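Alpha-fucosidase (Bifidobacterium bifidum, PDB 2EAB) probably removes alpha-1,2-linked L-fucose from glycans by hydrolysis, this chain being the catalytic portion of a longer protein. Local coordinates at residues N94-G99 / T458-A463; G480-T485 / W501-A506; Q857-K862 / Y892-K897. All blocks are in the same frame, centred on the assembly; numbering follows the deposited sequence.

Contact 1. Residues N94-G99 / T458-A463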
ATOM      1  N   ASN A  94     -23.772   1.288  -9.055  1.00  5.71           N
ATOM      2  CA  ASN A  94     -24.461   0.048  -9.390  1.00  5.95           C
ATOM      3  C   ASN A  94     -25.500   0.219 -10.481  1.00  6.26           C
ATOM      4  O   ASN A  94     -26.282   1.163 -10.456  1.00  6.88           O
ATOM      5  CB  ASN A  94     -25.090  -0.556  -8.147  1.00  6.28           C
ATOM      6  CG  ASN A  94     -24.052  -0.936  -7.123  1.00  6.04           C
ATOM      7  OD1 ASN A  94     -23.213  -1.804  -7.367  1.00  6.65           O
ATOM      8  ND2 ASN A  94     -24.087  -0.275  -5.976  1.00  6.32           N
ATOM      9  N   ASN A  95     -25.486  -0.692 -11.448  1.00  6.43           N
ATOM     10  CA  ASN A  95     -26.422  -0.650 -12.558  1.00  7.03           C
ATOM     11  C   ASN A  95     -27.347  -1.862 -12.521  1.00  7.19           C
ATOM     12  O   ASN A  95     -26.951  -2.977 -12.872  1.00  7.18           O
ATOM     13  CB  ASN A  95     -25.672  -0.568 -13.887  1.00  7.41           C
ATOM     14  CG  ASN A  95     -26.595  -0.262 -15.051  1.00  7.37           C
ATOM     15  OD1 ASN A  95     -27.717  -0.769 -15.113  1.00  8.60           O
ATOM     16  ND2 ASN A  95     -26.124   0.551 -15.989  1.00  8.14           N
ATOM     17  N   GLU A  96     -28.584  -1.631 -12.092  1.00  7.76           N
ATOM     18  CA  GLU A  96     -29.562  -2.707 -11.965  1.00  8.76           C
ATOM     19  C   GLU A  96     -29.904  -3.369 -13.293  1.00  8.63           C
ATOM     20  O   GLU A  96     -30.174  -4.567 -13.331  1.00  8.69           O
ATOM     21  CB  GLU A  96     -30.823  -2.194 -11.276  1.00  9.36           C
ATOM     22  CG  GLU A  96     -30.553  -1.668  -9.871  1.00 12.85           C
ATOM     23  CD  GLU A  96     -31.791  -1.580  -9.010  1.00 17.18           C
ATOM     24  OE1 GLU A  96     -32.885  -1.288  -9.543  1.00 19.85           O
ATOM     25  OE2 GLU A  96     -31.658  -1.794  -7.785  1.00 19.29           O
ATOM     26  N   THR A  97     -29.895  -2.595 -14.375  1.00  8.75           N
ATOM     27  CA  THR A  97     -30.203  -3.141 -15.694  1.00  9.71           C
ATOM     28  C   THR A  97     -29.126  -4.131 -16.152  1.00  9.25           C
ATOM     29  O   THR A  97     -29.419  -5.110 -16.845  1.00 10.16           O
ATOM     30  CB  THR A  97     -30.400  -2.016 -16.730  1.00  9.93           C
ATOM     31  OG1 THR A  97     -31.413  -1.119 -16.264  1.00 12.32           O
ATOM     32  CG2 THR A  97     -30.826  -2.578 -18.077  1.00 12.06           C
ATOM     33  N   LYS A  98     -27.886  -3.875 -15.752  1.00  8.65           N
ATOM     34  CA  LYS A  98     -26.772  -4.761 -16.072  1.00  8.41           C
ATOM     35  C   LYS A  98     -26.780  -6.012 -15.188  1.00  8.20           C
ATOM     36  O   LYS A  98     -26.668  -7.131 -15.685  1.00  8.45           O
ATOM     37  CB  LYS A  98     -25.441  -4.017 -15.929  1.00  8.26           C
ATOM     38  CG  LYS A  98     -25.268  -2.811 -16.858  1.00  7.73           C
ATOM     39  CD  LYS A  98     -25.098  -3.219 -18.312  1.00  8.69           C
ATOM     40  CE  LYS A  98     -24.989  -2.005 -19.213  1.00  8.81           C
ATOM     41  NZ  LYS A  98     -24.748  -2.419 -20.620  1.00  8.75           N
ATOM     42  N   GLY A  99     -26.916  -5.818 -13.877  1.00  8.12           N
ATOM     43  CA  GLY A  99     -26.803  -6.924 -12.930  1.00  8.22           C
ATOM     44  C   GLY A  99     -27.997  -7.861 -12.894  1.00  8.31           C
ATOM     45  O   GLY A  99     -27.832  -9.076 -12.749  1.00  8.40           O
ATOM     46  N   THR A 458     -24.011  -3.852  -4.123  1.00  5.77           N
ATOM     47  CA  THR A 458     -23.385  -4.445  -5.299  1.00  5.75           C
ATOM     48  C   THR A 458     -23.610  -5.956  -5.350  1.00  5.73           C
ATOM     49  O   THR A 458     -23.910  -6.510  -6.410  1.00  5.39           O
ATOM     50  CB  THR A 458     -21.888  -4.115  -5.316  1.00  5.26           C
ATOM     51  OG1 THR A 458     -21.737  -2.691  -5.266  1.00  6.19           O
ATOM     52  CG2 THR A 458     -21.220  -4.629  -6.571  1.00  6.04           C
ATOM     53  N   ALA A 459     -23.456  -6.626  -4.209  1.00  5.78           N
ATOM     54  CA  ALA A 459     -23.678  -8.069  -4.120  1.00  5.93           C
ATOM     55  C   ALA A 459     -25.102  -8.449  -4.513  1.00  6.10           C
ATOM     56  O   ALA A 459     -25.318  -9.447  -5.200  1.00  6.05           O
ATOM     57  CB  ALA A 459     -23.353  -8.580  -2.729  1.00  6.46           C
ATOM     58  N   LYS A 460     -26.069  -7.639  -4.099  1.00  6.39           N
ATOM     59  CA  LYS A 460     -27.456  -7.881  -4.470  1.00  7.56           C
ATOM     60  C   LYS A 460     -27.670  -7.709  -5.980  1.00  6.84           C
ATOM     61  O   LYS A 460     -28.251  -8.573  -6.635  1.00  7.19           O
ATOM     62  CB  LYS A 460     -28.389  -6.959  -3.680  1.00  7.44           C
ATOM     63  CG  LYS A 460     -29.854  -7.124  -4.065  1.00  9.81           C
ATOM     64  CD  LYS A 460     -30.787  -6.268  -3.233  1.00 10.76           C
ATOM     65  CE  LYS A 460     -30.833  -4.839  -3.724  1.00 16.40           C
ATOM     66  NZ  LYS A 460     -31.334  -4.717  -5.130  1.00 19.01           N
ATOM     67  N   VAL A 461     -27.188  -6.596  -6.520  1.00  6.62           N
ATOM     68  CA  VAL A 461     -27.411  -6.263  -7.926  1.00  7.00           C
ATOM     69  C   VAL A 461     -26.740  -7.242  -8.883  1.00  6.75           C
ATOM     70  O   VAL A 461     -27.366  -7.700  -9.845  1.00  6.88           O
ATOM     71  CB  VAL A 461     -26.964  -4.813  -8.229  1.00  7.25           C
ATOM     72  CG1 VAL A 461     -26.967  -4.529  -9.733  1.00  7.43           C
ATOM     73  CG2 VAL A 461     -27.858  -3.830  -7.487  1.00  7.80           C
ATOM     74  N   TYR A 462     -25.487  -7.588  -8.602  1.00  6.38           N
ATOM     75  CA  TYR A 462     -24.706  -8.377  -9.548  1.00  6.46           C
ATOM     76  C   TYR A 462     -24.654  -9.865  -9.242  1.00  6.52           C
ATOM     77  O   TYR A 462     -24.378 -10.658 -10.138  1.00  6.82           O
ATOM     78  CB  TYR A 462     -23.296  -7.801  -9.701  1.00  6.34           C
ATOM     79  CG  TYR A 462     -23.300  -6.431 -10.344  1.00  6.03           C
ATOM     80  CD1 TYR A 462     -23.310  -6.287 -11.737  1.00  6.01           C
ATOM     81  CD2 TYR A 462     -23.323  -5.280  -9.559  1.00  6.78           C
ATOM     82  CE1 TYR A 462     -23.326  -5.022 -12.326  1.00  6.26           C
ATOM     83  CE2 TYR A 462     -23.341  -4.018 -10.136  1.00  6.15           C
ATOM     84  CZ  TYR A 462     -23.342  -3.898 -11.518  1.00  5.90           C
ATOM     85  OH  TYR A 462     -23.354  -2.638 -12.067  1.00  6.19           O
ATOM     86  N   ALA A 463     -24.909 -10.249  -7.992  1.00  6.86           N
ATOM     87  CA  ALA A 463     -24.830 -11.660  -7.608  1.00  7.34           C
ATOM     88  C   ALA A 463     -26.091 -12.215  -6.943  1.00  7.78           C
ATOM     89  O   ALA A 463     -26.144 -13.400  -6.615  1.00  8.42           O
ATOM     90  CB  ALA A 463     -23.598 -11.911  -6.731  1.00  7.75           C
TER
HETATM   91  O   HOH W   1     -22.444   0.263  -3.667  1.00  6.24           O
HETATM   92  O   HOH W   2     -25.478 -10.449 -12.671  1.00  8.30           O
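Asn94 meets Thr458 through its amide oxygen: Thr458 OG1 donates to Asn94 OD1 over 2.7 Å, in the carbonyl plane and on a lone pair. The same OD1 lies at the edge of the Tyr462 ring, 3.5 Å from Tyr462 CE2. Next comes Asn95, whose backbone N bonds to Tyr462 OH (3.0 Å); that hydroxyl is also tied to Thr125 O, so two bonds grip it. Asn95 is the N-cap of helix 96-99. CG lies anti to the backbone N (chi1 -169°), and OD1 accepts from Lys98 N, which sits above the carbonyl plane, and weakly from Thr97 N, while ND2 goes to Glu128. The Glu96 side chain crosses that of Val461 at about a right angle, CG 4.2 Å from Val461 CG2, and its OE2 makes a long salt bridge with Lys460 NZ at 4.0 Å. At Gly99 the backbones are close, CA 3.2 Å from Val461 O; a CB here would clash with that oxygen. A phenylalanine in place of Tyr462 would probably leave Asn95 N and Thr125 O without the hydroxyl that joins them. Helix 96-99, in the N-terminal family region, thus rests on the end of catalytic-domain helix 452-463, whose Ala459 and Ala463 pack against Phe541 of helix 525-546.

Contact 2. Residues G480-T485 / W501-A506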
ATOM      1  N   GLY A 480     -23.234 -11.052   1.958  1.00  6.72           N
ATOM      2  CA  GLY A 480     -22.028 -10.799   1.192  1.00  6.59           C
ATOM      3  C   GLY A 480     -21.897  -9.371   0.725  1.00  6.59           C
ATOM      4  O   GLY A 480     -22.884  -8.658   0.543  1.00  6.52           O
ATOM      5  N   TYR A 481     -20.651  -8.962   0.529  1.00  6.14           N
ATOM      6  CA  TYR A 481     -20.330  -7.645   0.006  1.00  6.13           C
ATOM      7  C   TYR A 481     -19.364  -7.822  -1.161  1.00  6.24           C
ATOM      8  O   TYR A 481     -18.424  -8.616  -1.098  1.00  6.53           O
ATOM      9  CB  TYR A 481     -19.773  -6.717   1.105  1.00  6.29           C
ATOM     10  CG  TYR A 481     -18.615  -7.296   1.891  1.00  5.83           C
ATOM     11  CD1 TYR A 481     -17.313  -6.880   1.647  1.00  6.06           C
ATOM     12  CD2 TYR A 481     -18.825  -8.268   2.874  1.00  6.38           C
ATOM     13  CE1 TYR A 481     -16.247  -7.414   2.356  1.00  6.20           C
ATOM     14  CE2 TYR A 481     -17.770  -8.815   3.586  1.00  6.35           C
ATOM     15  CZ  TYR A 481     -16.483  -8.385   3.320  1.00  6.14           C
ATOM     16  OH  TYR A 481     -15.423  -8.917   4.017  1.00  6.34           O
ATOM     17  N   MET A 482     -19.641  -7.096  -2.236  1.00  5.84           N
ATOM     18  CA  MET A 482     -18.893  -7.208  -3.469  1.00  5.96           C
ATOM     19  C   MET A 482     -18.318  -5.842  -3.823  1.00  5.86           C
ATOM     20  O   MET A 482     -19.001  -4.827  -3.707  1.00  6.00           O
ATOM     21  CB  MET A 482     -19.820  -7.705  -4.582  1.00  6.14           C
ATOM     22  CG  MET A 482     -19.138  -7.903  -5.921  1.00  6.84           C
ATOM     23  SD  MET A 482     -20.320  -8.286  -7.227  1.00  6.59           S
ATOM     24  CE  MET A 482     -19.903  -9.986  -7.633  1.00  6.95           C
ATOM     25  N   ALA A 483     -17.053  -5.832  -4.239  1.00  5.61           N
ATOM     26  CA  ALA A 483     -16.401  -4.633  -4.754  1.00  5.49           C
ATOM     27  C   ALA A 483     -15.384  -5.068  -5.794  1.00  5.59           C
ATOM     28  O   ALA A 483     -15.035  -6.250  -5.882  1.00  5.93           O
ATOM     29  CB  ALA A 483     -15.747  -3.829  -3.644  1.00  5.46           C
ATOM     30  N   HIS A 484     -14.895  -4.103  -6.565  1.00  5.08           N
ATOM     31  CA  HIS A 484     -14.097  -4.401  -7.736  1.00  5.39           C
ATOM     32  C   HIS A 484     -12.751  -3.659  -7.702  1.00  5.68           C
ATOM     33  O   HIS A 484     -12.161  -3.530  -6.630  1.00  5.95           O
ATOM     34  CB  HIS A 484     -14.968  -4.157  -8.967  1.00  5.43           C
ATOM     35  CG  HIS A 484     -16.056  -5.170  -9.109  1.00  5.61           C
ATOM     36  ND1 HIS A 484     -17.301  -5.066  -8.517  1.00  7.37           N
ATOM     37  CD2 HIS A 484     -16.042  -6.360  -9.746  1.00  4.36           C
ATOM     38  CE1 HIS A 484     -18.011  -6.144  -8.811  1.00  4.09           C
ATOM     39  NE2 HIS A 484     -17.268  -6.939  -9.561  1.00  6.90           N
ATOM     40  N   THR A 485     -12.232  -3.231  -8.854  1.00  5.40           N
ATOM     41  CA  THR A 485     -10.905  -2.610  -8.901  1.00  5.88           C
ATOM     42  C   THR A 485     -10.925  -1.150  -8.446  1.00  5.59           C
ATOM     43  O   THR A 485     -10.256  -0.775  -7.483  1.00  5.59           O
ATOM     44  CB  THR A 485     -10.260  -2.722 -10.304  1.00  6.14           C
ATOM     45  OG1 THR A 485      -9.985  -4.098 -10.596  1.00  6.81           O
ATOM     46  CG2 THR A 485      -8.959  -1.943 -10.366  1.00  6.41           C
ATOM     47  N   TRP A 501     -11.206  -4.188 -17.496  1.00  7.91           N
ATOM     48  CA  TRP A 501     -10.549  -3.483 -16.395  1.00  7.77           C
ATOM     49  C   TRP A 501     -11.482  -3.190 -15.224  1.00  7.71           C
ATOM     50  O   TRP A 501     -11.012  -2.846 -14.137  1.00  8.28           O
ATOM     51  CB  TRP A 501      -9.876  -2.184 -16.872  1.00  8.11           C
ATOM     52  CG  TRP A 501     -10.786  -1.228 -17.599  1.00  8.48           C
ATOM     53  CD1 TRP A 501     -10.887  -1.067 -18.952  1.00  9.35           C
ATOM     54  CD2 TRP A 501     -11.712  -0.300 -17.014  1.00  8.89           C
ATOM     55  NE1 TRP A 501     -11.819  -0.100 -19.247  1.00  9.32           N
ATOM     56  CE2 TRP A 501     -12.343   0.385 -18.077  1.00  8.97           C
ATOM     57  CE3 TRP A 501     -12.076   0.014 -15.697  1.00  8.36           C
ATOM     58  CZ2 TRP A 501     -13.313   1.373 -17.862  1.00  9.84           C
ATOM     59  CZ3 TRP A 501     -13.041   0.998 -15.486  1.00  9.22           C
ATOM     60  CH2 TRP A 501     -13.651   1.660 -16.565  1.00  9.88           C
ATOM     61  N   GLY A 502     -12.788  -3.323 -15.444  1.00  7.29           N
ATOM     62  CA  GLY A 502     -13.775  -2.895 -14.457  1.00  6.96           C
ATOM     63  C   GLY A 502     -14.296  -3.953 -13.505  1.00  6.37           C
ATOM     64  O   GLY A 502     -14.741  -3.615 -12.406  1.00  6.21           O
ATOM     65  N   TRP A 503     -14.263  -5.217 -13.923  1.00  6.36           N
ATOM     66  CA  TRP A 503     -14.836  -6.319 -13.150  1.00  6.56           C
ATOM     67  C   TRP A 503     -13.729  -7.151 -12.527  1.00  6.66           C
ATOM     68  O   TRP A 503     -12.874  -7.679 -13.235  1.00  6.95           O
ATOM     69  CB  TRP A 503     -15.705  -7.195 -14.056  1.00  6.86           C
ATOM     70  CG  TRP A 503     -16.258  -8.420 -13.384  1.00  7.15           C
ATOM     71  CD1 TRP A 503     -15.643  -9.635 -13.253  1.00  6.85           C
ATOM     72  CD2 TRP A 503     -17.539  -8.550 -12.758  1.00  7.33           C
ATOM     73  NE1 TRP A 503     -16.467 -10.514 -12.594  1.00  7.27           N
ATOM     74  CE2 TRP A 503     -17.633  -9.871 -12.269  1.00  7.29           C
ATOM     75  CE3 TRP A 503     -18.622  -7.682 -12.569  1.00  7.65           C
ATOM     76  CZ2 TRP A 503     -18.763 -10.343 -11.598  1.00  7.47           C
ATOM     77  CZ3 TRP A 503     -19.738  -8.147 -11.892  1.00  7.29           C
ATOM     78  CH2 TRP A 503     -19.799  -9.465 -11.415  1.00  7.57           C
ATOM     79  N   SER A 504     -13.751  -7.263 -11.202  1.00  6.33           N
ATOM     80  CA  SER A 504     -12.769  -8.062 -10.492  1.00  6.39           C
ATOM     81  C   SER A 504     -13.209  -8.303  -9.058  1.00  5.85           C
ATOM     82  O   SER A 504     -12.610  -7.762  -8.135  1.00  5.72           O
ATOM     83  CB  SER A 504     -11.407  -7.368 -10.501  1.00  6.75           C
ATOM     84  OG  SER A 504     -11.463  -6.135  -9.799  1.00  7.43           O
ATOM     85  N   PRO A 505     -14.243  -9.133  -8.860  1.00  5.92           N
ATOM     86  CA  PRO A 505     -14.767  -9.292  -7.508  1.00  6.04           C
ATOM     87  C   PRO A 505     -13.817 -10.000  -6.550  1.00  5.91           C
ATOM     88  O   PRO A 505     -14.000  -9.894  -5.335  1.00  5.88           O
ATOM     89  CB  PRO A 505     -16.046 -10.103  -7.715  1.00  6.19           C
ATOM     90  CG  PRO A 505     -15.839 -10.826  -8.993  1.00  6.71           C
ATOM     91  CD  PRO A 505     -15.009  -9.914  -9.844  1.00  6.06           C
ATOM     92  N   ALA A 506     -12.816 -10.709  -7.072  1.00  6.02           N
ATOM     93  CA  ALA A 506     -11.815 -11.319  -6.200  1.00  5.98           C
ATOM     94  C   ALA A 506     -10.901 -10.276  -5.549  1.00  5.77           C
ATOM     95  O   ALA A 506     -10.083 -10.622  -4.690  1.00  6.13           O
ATOM     96  CB  ALA A 506     -11.009 -12.379  -6.936  1.00  6.51           C
TER
HETATM   97  O   HOH W   3     -13.541  -1.490 -11.094  1.00  6.92           O
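His484 and Trp503 bring their rings together in neither a stack nor a T: the His484 ring and the six-membered ring of Trp503 have centroids 4.6 Å apart and planes at 44°. His484 NE2 stands over one face of the indole, 3.4 Å from Trp503 CE3, and Pro505 CD lies above a face of the indole too, likewise offset toward the rim. On its other nitrogen, ND1, the imidazole is bonded to Thr493 O, which helps to fix its rotation. Met482 adds its methyl, CE lying 3.8 Å from Trp503 CH2 and 3.9 Å from Pro505 CB, with the sulfur oblique to the indole in a Met-aromatic contact. Beyond this cluster of rings and methyl, two hydroxyls meet. Ser504 OG sits between its backbone N and carbonyl carbon (chi1 64°) and shares a 2.6 Å hydrogen bond with Thr485 OG1. A water bridges Gly502 O and, weakly, Thr485 N. Buried Ala483 O has no conventional partner in the model and receives a long, nearly straight contact from the CA-H of Pro505 (169°). The two segments run roughly antiparallel, one in the loop after helix 452-463, the other leaving helix 499-502 toward helix 507-520, a joining of inter-helix loops in the (alpha/alpha)6-barrel catalytic domain of family 95.

Contact 3. Residues Q857-K862 / Y892-K897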
ATOM      1  N   GLN A 857      20.351 -26.439  11.689  1.00 10.41           N
ATOM      2  CA  GLN A 857      20.930 -27.582  12.398  1.00 10.90           C
ATOM      3  C   GLN A 857      22.344 -27.297  12.918  1.00 11.00           C
ATOM      4  O   GLN A 857      22.849 -28.015  13.787  1.00 11.50           O
ATOM      5  CB  GLN A 857      20.921 -28.838  11.512  1.00 11.25           C
ATOM      6  CG  GLN A 857      21.960 -28.861  10.387  1.00 11.89           C
ATOM      7  CD  GLN A 857      21.516 -28.147   9.111  1.00 12.23           C
ATOM      8  OE1 GLN A 857      20.542 -27.387   9.105  1.00 12.13           O
ATOM      9  NE2 GLN A 857      22.243 -28.381   8.026  1.00 13.19           N
ATOM     10  N   ASN A 858      22.970 -26.250  12.387  1.00 10.97           N
ATOM     11  CA  ASN A 858      24.319 -25.847  12.780  1.00 11.18           C
ATOM     12  C   ASN A 858      24.350 -24.817  13.912  1.00 11.17           C
ATOM     13  O   ASN A 858      25.427 -24.360  14.312  1.00 11.55           O
ATOM     14  CB  ASN A 858      25.060 -25.290  11.563  1.00 11.31           C
ATOM     15  CG  ASN A 858      25.195 -26.304  10.441  1.00 11.65           C
ATOM     16  OD1 ASN A 858      24.797 -26.043   9.303  1.00 12.66           O
ATOM     17  ND2 ASN A 858      25.755 -27.468  10.755  1.00 11.68           N
ATOM     18  N   TYR A 859      23.175 -24.461  14.424  1.00 11.05           N
ATOM     19  CA  TYR A 859      23.036 -23.382  15.397  1.00 11.23           C
ATOM     20  C   TYR A 859      22.448 -23.867  16.716  1.00 11.56           C
ATOM     21  O   TYR A 859      21.909 -24.972  16.803  1.00 11.98           O
ATOM     22  CB  TYR A 859      22.163 -22.252  14.824  1.00 11.20           C
ATOM     23  CG  TYR A 859      22.748 -21.550  13.617  1.00 11.02           C
ATOM     24  CD1 TYR A 859      23.276 -20.262  13.717  1.00 10.88           C
ATOM     25  CD2 TYR A 859      22.768 -22.171  12.371  1.00 10.18           C
ATOM     26  CE1 TYR A 859      23.810 -19.610  12.604  1.00 11.02           C
ATOM     27  CE2 TYR A 859      23.303 -21.536  11.257  1.00 10.90           C
ATOM     28  CZ  TYR A 859      23.824 -20.260  11.379  1.00 10.91           C
ATOM     29  OH  TYR A 859      24.349 -19.637  10.270  1.00 11.67           O
ATOM     30  N   GLU A 860      22.551 -23.018  17.735  1.00 12.15           N
ATOM     31  CA  GLU A 860      21.979 -23.290  19.047  1.00 12.55           C
ATOM     32  C   GLU A 860      21.313 -22.036  19.603  1.00 12.34           C
ATOM     33  O   GLU A 860      21.631 -20.918  19.183  1.00 12.47           O
ATOM     34  CB  GLU A 860      23.048 -23.810  20.013  1.00 12.68           C
ATOM     35  CG  GLU A 860      24.209 -22.854  20.225  1.00 13.62           C
ATOM     36  CD  GLU A 860      25.332 -23.445  21.055  1.00 14.31           C
ATOM     37  OE1 GLU A 860      25.240 -24.629  21.451  1.00 16.92           O
ATOM     38  OE2 GLU A 860      26.314 -22.719  21.305  1.00 16.24           O
ATOM     39  N   VAL A 861      20.399 -22.237  20.548  1.00 12.44           N
ATOM     40  CA  VAL A 861      19.545 -21.169  21.064  1.00 12.79           C
ATOM     41  C   VAL A 861      19.851 -20.886  22.532  1.00 13.15           C
ATOM     42  O   VAL A 861      19.967 -21.810  23.347  1.00 12.93           O
ATOM     43  CB  VAL A 861      18.044 -21.531  20.914  1.00 12.80           C
ATOM     44  CG1 VAL A 861      17.152 -20.357  21.323  1.00 12.70           C
ATOM     45  CG2 VAL A 861      17.727 -21.963  19.485  1.00 13.31           C
ATOM     46  N   LYS A 862      19.982 -19.603  22.859  1.00 13.63           N
ATOM     47  CA  LYS A 862      20.193 -19.173  24.234  1.00 14.69           C
ATOM     48  C   LYS A 862      19.222 -18.067  24.631  1.00 15.11           C
ATOM     49  O   LYS A 862      18.753 -17.293  23.791  1.00 14.45           O
ATOM     50  CB  LYS A 862      21.638 -18.712  24.447  1.00 14.64           C
ATOM     51  CG  LYS A 862      22.677 -19.824  24.306  1.00 15.47           C
ATOM     52  CD  LYS A 862      24.087 -19.303  24.524  1.00 15.82           C
ATOM     53  CE  LYS A 862      25.130 -20.346  24.142  1.00 18.41           C
ATOM     54  NZ  LYS A 862      26.521 -19.850  24.356  1.00 20.10           N
ATOM     55  N   TYR A 892      15.576 -14.370  22.289  1.00 10.99           N
ATOM     56  CA  TYR A 892      16.398 -15.566  22.144  1.00 11.20           C
ATOM     57  C   TYR A 892      17.491 -15.292  21.136  1.00 11.58           C
ATOM     58  O   TYR A 892      17.243 -14.698  20.082  1.00 12.37           O
ATOM     59  CB  TYR A 892      15.523 -16.751  21.717  1.00 11.37           C
ATOM     60  CG  TYR A 892      14.424 -16.981  22.716  1.00 10.70           C
ATOM     61  CD1 TYR A 892      14.605 -17.859  23.783  1.00 10.79           C
ATOM     62  CD2 TYR A 892      13.228 -16.270  22.640  1.00 10.44           C
ATOM     63  CE1 TYR A 892      13.613 -18.045  24.729  1.00 10.92           C
ATOM     64  CE2 TYR A 892      12.233 -16.445  23.583  1.00 11.31           C
ATOM     65  CZ  TYR A 892      12.429 -17.336  24.623  1.00 11.20           C
ATOM     66  OH  TYR A 892      11.443 -17.503  25.559  1.00 11.68           O
ATOM     67  N   THR A 893      18.706 -15.703  21.478  1.00 11.58           N
ATOM     68  CA  THR A 893      19.852 -15.470  20.623  1.00 11.82           C
ATOM     69  C   THR A 893      20.308 -16.790  20.010  1.00 11.51           C
ATOM     70  O   THR A 893      20.540 -17.774  20.724  1.00 11.76           O
ATOM     71  CB  THR A 893      20.997 -14.779  21.398  1.00 12.07           C
ATOM     72  OG1 THR A 893      20.501 -13.584  22.015  1.00 13.35           O
ATOM     73  CG2 THR A 893      22.143 -14.414  20.472  1.00 13.22           C
ATOM     74  N   ILE A 894      20.420 -16.800  18.686  1.00 10.95           N
ATOM     75  CA  ILE A 894      20.759 -18.002  17.932  1.00 10.79           C
ATOM     76  C   ILE A 894      22.099 -17.799  17.246  1.00 10.87           C
ATOM     77  O   ILE A 894      22.276 -16.847  16.484  1.00 10.87           O
ATOM     78  CB  ILE A 894      19.661 -18.350  16.899  1.00 10.66           C
ATOM     79  CG1 ILE A 894      18.287 -18.413  17.580  1.00 10.81           C
ATOM     80  CG2 ILE A 894      19.981 -19.664  16.202  1.00 10.45           C
ATOM     81  CD1 ILE A 894      17.117 -18.560  16.622  1.00 10.80           C
ATOM     82  N   THR A 895      23.043 -18.691  17.544  1.00 11.52           N
ATOM     83  CA  THR A 895      24.422 -18.569  17.069  1.00 12.04           C
ATOM     84  C   THR A 895      24.958 -19.926  16.621  1.00 12.55           C
ATOM     85  O   THR A 895      24.421 -20.960  17.006  1.00 12.37           O
ATOM     86  CB  THR A 895      25.345 -18.027  18.180  1.00 12.17           C
ATOM     87  OG1 THR A 895      25.138 -18.786  19.378  1.00 12.25           O
ATOM     88  CG2 THR A 895      25.064 -16.552  18.453  1.00 12.35           C
ATOM     89  N   LYS A 896      26.014 -19.911  15.809  1.00 13.30           N
ATOM     90  CA  LYS A 896      26.663 -21.143  15.351  1.00 15.04           C
ATOM     91  C   LYS A 896      27.210 -21.947  16.519  1.00 15.18           C
ATOM     92  O   LYS A 896      27.846 -21.391  17.421  1.00 15.43           O
ATOM     93  CB  LYS A 896      27.835 -20.833  14.426  1.00 15.09           C
ATOM     94  CG  LYS A 896      27.484 -20.331  13.045  1.00 16.48           C
ATOM     95  CD  LYS A 896      28.750 -20.189  12.197  1.00 16.97           C
ATOM     96  CE  LYS A 896      29.758 -19.205  12.797  1.00 19.19           C
ATOM     97  NZ  LYS A 896      29.238 -17.808  12.893  1.00 18.20           N
ATOM     98  N   LYS A 897      26.981 -23.257  16.490  1.00 15.58           N
ATOM     99  CA  LYS A 897      27.615 -24.160  17.448  1.00 16.20           C
ATOM    100  C   LYS A 897      29.120 -24.221  17.198  1.00 16.27           C
ATOM    101  O   LYS A 897      29.575 -24.145  16.055  1.00 16.65           O
ATOM    102  CB  LYS A 897      27.019 -25.561  17.351  1.00 16.49           C
ATOM    103  CG  LYS A 897      25.591 -25.671  17.858  1.00 17.41           C
ATOM    104  CD  LYS A 897      25.075 -27.100  17.769  1.00 19.84           C
ATOM    105  CE  LYS A 897      24.877 -27.535  16.324  1.00 20.86           C
ATOM    106  NZ  LYS A 897      24.580 -28.991  16.224  1.00 22.09           N
TER
HETATM  107  O   HOH W   4      21.829 -29.378  15.917  1.00 43.99           O
HETATM  108  O   HOH W   5      28.180 -25.377  13.657  1.00 30.26           O
HETATM  109  O   HOH W   6      27.056 -20.574  19.822  1.00 17.13           O
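Glu860 pairs with Thr895, and Lys862 with Thr893, as the hydrogen-bonded rungs of an antiparallel beta ladder in the C-terminal beta domain. Glu860 N reaches Thr895 O at 2.9 Å and Thr895 N returns to Glu860 O at 3.1 Å; Lys862 and Thr893 exchange a like pair. Beyond the last bridge, Tyr859 with Lys896, one more backbone bond follows, Lys897 N to Asn858 O, nearly straight at 171°. Between the rungs sits the non-hydrogen-bonded pair Val861 and Ile894, side by side and pointing the same way, with Val861 CG2 4.1 Å from Ile894 CG1. Tyr859 CB adds to this apolar face at 3.7 Å from Ile894 CG2, and its ring carries CE1 to 3.8 Å from Lys896 CG. At the chain's last modelled residue, the Lys897 side chain folds back over the 857-859 backbone, passing the Glu860 side chain, its NZ weakly bonded to Gln857 O and sharing a water with it. Farther out, Leu882 and Ile851 of the second sheet pack on both Tyr859 and Ile894, as in a two-layer beta domain, while the Tyr859 hydroxyl is bonded to Ala834 O of strand 833-841. Near Glu860 and Thr895, one water is held at 2.7 Å by each of Glu860 OE2, Thr895 OG1 and Lys896 O.

Contacts 1 and 2 are neighbours, their centres 11 Å apart, and touch through helix 452-463: Thr458 CB lies 3.4 Å from Met482 O, and Tyr462 CB 3.9 Å from Met482 SD. The end of this helix thus meets segment 94-99, and segment 480-485 also touches it, at Thr458, Ala459 and Tyr462. Contact 2 is the most buried of the three and relies on aromatic, sulfur and proline packing with few hydrogen bonds; contact 1, only partly buried, mixes a capped helix start with side-chain bonds and a long salt bridge. Contact 3, centred 47 Å from contact 2, shares no element with them and depends on regular backbone pairing; it is partly buried, with Tyr859, Val861 and Ile894 buried and Glu860 and Lys862 partly exposed.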